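Long-range contact in CCMAN5 (Cellulosimicrobium cellulans, PDB 2XSG), which probably hydrolyses alpha-mannosidic linkages as a family 92 glycoside hydrolase with a bound calcium ion: residues G24-A29 against M659-G664. Numbering follows the deposited sequence.
Sequences GNDMPA and MDNDAG. With CA (calcium ion), chain C.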
ATOM      1  N   GLY A  24       6.006  -3.927  -9.507  1.00  3.38           N
ATOM      2  CA  GLY A  24       4.947  -3.680  -8.539  1.00  3.08           C
ATOM      3  C   GLY A  24       5.236  -4.168  -7.129  1.00  2.79           C
ATOM      4  O   GLY A  24       4.799  -3.549  -6.169  1.00  2.55           O
ATOM      5  N   ASN A  25       5.973  -5.275  -7.017  1.00  2.32           N
ATOM      6  CA  ASN A  25       6.294  -5.908  -5.732  1.00  2.47           C
ATOM      7  C   ASN A  25       5.077  -6.308  -4.907  1.00  2.41           C
ATOM      8  O   ASN A  25       5.080  -6.189  -3.694  1.00  2.24           O
ATOM      9  CB  ASN A  25       7.324  -5.099  -4.934  1.00  2.34           C
ATOM     10  CG  ASN A  25       8.741  -5.291  -5.477  1.00  4.37           C
ATOM     11  OD1 ASN A  25       9.261  -6.411  -5.490  1.00  3.15           O
ATOM     12  ND2 ASN A  25       9.370  -4.200  -5.923  1.00  2.62           N
ATOM     13  N   ASP A  26       4.031  -6.770  -5.593  1.00  3.08           N
ATOM     14  CA  ASP A  26       2.856  -7.330  -4.938  1.00  3.20           C
ATOM     15  C   ASP A  26       2.918  -8.854  -4.877  1.00  3.49           C
ATOM     16  O   ASP A  26       3.770  -9.490  -5.519  1.00  3.32           O
ATOM     17  CB  ASP A  26       1.584  -6.870  -5.651  1.00  3.76           C
ATOM     18  CG  ASP A  26       1.184  -5.465  -5.261  1.00  3.73           C
ATOM     19  OD1 ASP A  26       1.332  -5.088  -4.053  1.00  5.69           O
ATOM     20  OD2 ASP A  26       0.730  -4.735  -6.156  1.00  2.99           O
ATOM     21  N   MET A  27       2.013  -9.432  -4.103  1.00  3.04           N
ATOM     22  CA  MET A  27       2.056 -10.860  -3.815  1.00  3.36           C
ATOM     23  C   MET A  27       0.776 -11.579  -4.258  1.00  3.63           C
ATOM     24  O   MET A  27      -0.302 -11.003  -4.207  1.00  4.52           O
ATOM     25  CB  MET A  27       2.278 -11.076  -2.311  1.00  2.94           C
ATOM     26  CG  MET A  27       1.110 -10.621  -1.428  1.00  3.80           C
ATOM     27  SD  MET A  27       1.568 -10.587   0.316  1.00  5.84           S
ATOM     28  CE  MET A  27       2.483  -9.030   0.363  1.00  2.93           C
ATOM     29  N   PRO A  28       0.894 -12.851  -4.676  1.00  3.62           N
ATOM     30  CA  PRO A  28      -0.308 -13.642  -4.917  1.00  3.20           C
ATOM     31  C   PRO A  28      -0.848 -14.303  -3.631  1.00  3.38           C
ATOM     32  O   PRO A  28      -1.792 -15.086  -3.691  1.00  3.24           O
ATOM     33  CB  PRO A  28       0.187 -14.711  -5.884  1.00  3.32           C
ATOM     34  CG  PRO A  28       1.597 -14.968  -5.414  1.00  3.78           C
ATOM     35  CD  PRO A  28       2.126 -13.618  -4.959  1.00  2.51           C
ATOM     36  N   ALA A  29      -0.253 -13.972  -2.485  1.00  3.32           N
ATOM     37  CA  ALA A  29      -0.573 -14.599  -1.182  1.00  3.06           C
ATOM     38  C   ALA A  29      -2.057 -14.702  -0.851  1.00  3.21           C
ATOM     39  O   ALA A  29      -2.840 -13.769  -1.113  1.00  3.57           O
ATOM     40  CB  ALA A  29       0.143 -13.859  -0.054  1.00  2.71           C
ATOM     41  N   MET A 659       8.138   0.701 -10.220  1.00  3.32           N
ATOM     42  CA  MET A 659       6.955   1.350  -9.671  1.00  3.65           C
ATOM     43  C   MET A 659       6.298   0.477  -8.599  1.00  3.55           C
ATOM     44  O   MET A 659       5.413  -0.308  -8.891  1.00  3.88           O
ATOM     45  CB  MET A 659       5.977   1.677 -10.800  1.00  4.06           C
ATOM     46  CG  MET A 659       4.640   2.287 -10.359  1.00  4.41           C
ATOM     47  SD  MET A 659       3.682   2.663 -11.835  1.00  4.89           S
ATOM     48  CE  MET A 659       2.123   3.143 -11.102  1.00  2.00           C
ATOM     49  N   ASP A 660       6.774   0.587  -7.361  1.00  3.67           N
ATOM     50  CA  ASP A 660       6.243  -0.225  -6.267  1.00  3.95           C
ATOM     51  C   ASP A 660       4.848   0.269  -5.945  1.00  3.66           C
ATOM     52  O   ASP A 660       4.586   1.459  -6.049  1.00  3.81           O
ATOM     53  CB  ASP A 660       7.142  -0.098  -5.036  1.00  3.86           C
ATOM     54  CG  ASP A 660       8.513  -0.700  -5.254  1.00  6.34           C
ATOM     55  OD1 ASP A 660       8.617  -1.641  -6.073  1.00  7.36           O
ATOM     56  OD2 ASP A 660       9.492  -0.223  -4.629  1.00  9.02           O
ATOM     57  N   ASN A 661       3.945  -0.644  -5.601  1.00  3.35           N
ATOM     58  CA  ASN A 661       2.578  -0.263  -5.242  1.00  3.15           C
ATOM     59  C   ASN A 661       2.571   0.579  -3.941  1.00  3.52           C
ATOM     60  O   ASN A 661       1.729   1.479  -3.773  1.00  3.16           O
ATOM     61  CB  ASN A 661       1.710  -1.522  -5.071  1.00  2.50           C
ATOM     62  CG  ASN A 661       0.222  -1.269  -5.318  1.00  3.63           C
ATOM     63  OD1 ASN A 661      -0.279  -0.138  -5.169  1.00  2.21           O
ATOM     64  ND2 ASN A 661      -0.499  -2.333  -5.693  1.00  3.07           N
ATOM     65  N   ASP A 662       3.524   0.282  -3.048  1.00  2.78           N
ATOM     66  CA  ASP A 662       3.642   0.920  -1.719  1.00  2.87           C
ATOM     67  C   ASP A 662       2.369   0.782  -0.877  1.00  2.74           C
ATOM     68  O   ASP A 662       1.567   1.722  -0.763  1.00  2.00           O
ATOM     69  CB  ASP A 662       4.058   2.396  -1.829  1.00  3.34           C
ATOM     70  CG  ASP A 662       5.407   2.580  -2.535  1.00  4.71           C
ATOM     71  OD1 ASP A 662       6.409   1.949  -2.135  1.00  5.67           O
ATOM     72  OD2 ASP A 662       5.464   3.385  -3.485  1.00  3.78           O
ATOM     73  N   ALA A 663       2.187  -0.389  -0.284  1.00  2.47           N
ATOM     74  CA  ALA A 663       1.040  -0.617   0.606  1.00  3.12           C
ATOM     75  C   ALA A 663      -0.295  -0.285  -0.075  1.00  2.97           C
ATOM     76  O   ALA A 663      -1.213   0.269   0.554  1.00  3.73           O
ATOM     77  CB  ALA A 663       1.205   0.209   1.908  1.00  3.25           C
ATOM     78  N   GLY A 664      -0.392  -0.613  -1.356  1.00  2.37           N
ATOM     79  CA  GLY A 664      -1.620  -0.447  -2.116  1.00  2.70           C
ATOM     80  C   GLY A 664      -1.900   0.967  -2.597  1.00  2.78           C
ATOM     81  O   GLY A 664      -3.015   1.247  -3.038  1.00  2.55           O
TER
HETATM   82 CA    CA C1772       7.285   4.741  -4.536  1.00 30.05          CA
HETATM   83  O   HOH W   1       8.426  -2.475  -8.518  1.00  4.28           O
HETATM   84  O   HOH W   2       0.658  -2.936  -2.509  1.00  3.57           O
HETATM   85  O   HOH W   3       6.318   3.747  -6.555  1.00  7.52           O
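Two loops without regular secondary structure meet at Gly24 and Asp660, whose CA atoms lie 4.3 Å apart, and one direct backbone hydrogen bond joins the two loops: Asn661 N reaches Gly24 O at 3.1 Å, in the carbonyl plane and on a lone pair. Gly24 CA also makes a CA-H...O contact with Met659 O; its backbone angles suit glycine, since a CB would be pressed against the preceding carbonyl oxygen.

Side-chain amide-carboxylate bonds reinforce this link. Asn25 and Asp660 run side by side in the same direction, each with CG anti to its carbonyl carbon, and Asn25 ND2 donates to Asp660 OD1 at 2.7 Å. The acceptor lies in the amide plane, but the donor stands above the carboxylate plane, the two planes being 59° apart. Water 1 bridges Gly24 N and the same OD1, so this oxygen is probably gripped by a second donor besides ND2. Asp26 and Asn661 instead cross nearly at right angles. Asn661 has its CG anti to the backbone N (chi1 -154°), which sends ND2 to the syn lone pair of Asp26 OD2. That bond, Asn661 ND2 to Asp26 OD2, is 2.7 Å long and almost straight at 174°. Ser667 is a second partner of ND2, and Arg317 forms a long, weak ion pair with OD2. Asp26 OD1 accepts from water 2, which in turn takes a weak bond from Gly664 N at the N-cap of helix 665-675. An alanine in place of Asp26 would lose the bonds to Asn661 ND2 and water 2 and would probably loosen the orientation of Asn661.

Beyond this junction, Asp662 OD2 binds calcium at 2.5 Å alongside Asn588 and Glu589, while metal-bound water 3 donates to Asp660 O. The contact thus ties an N-terminal-domain loop to a calcium-binding catalytic-domain loop through largely buried polar groups, with Asp26 and Asp660 both accepting hydrogen bonds, consistent with ionised carboxylates.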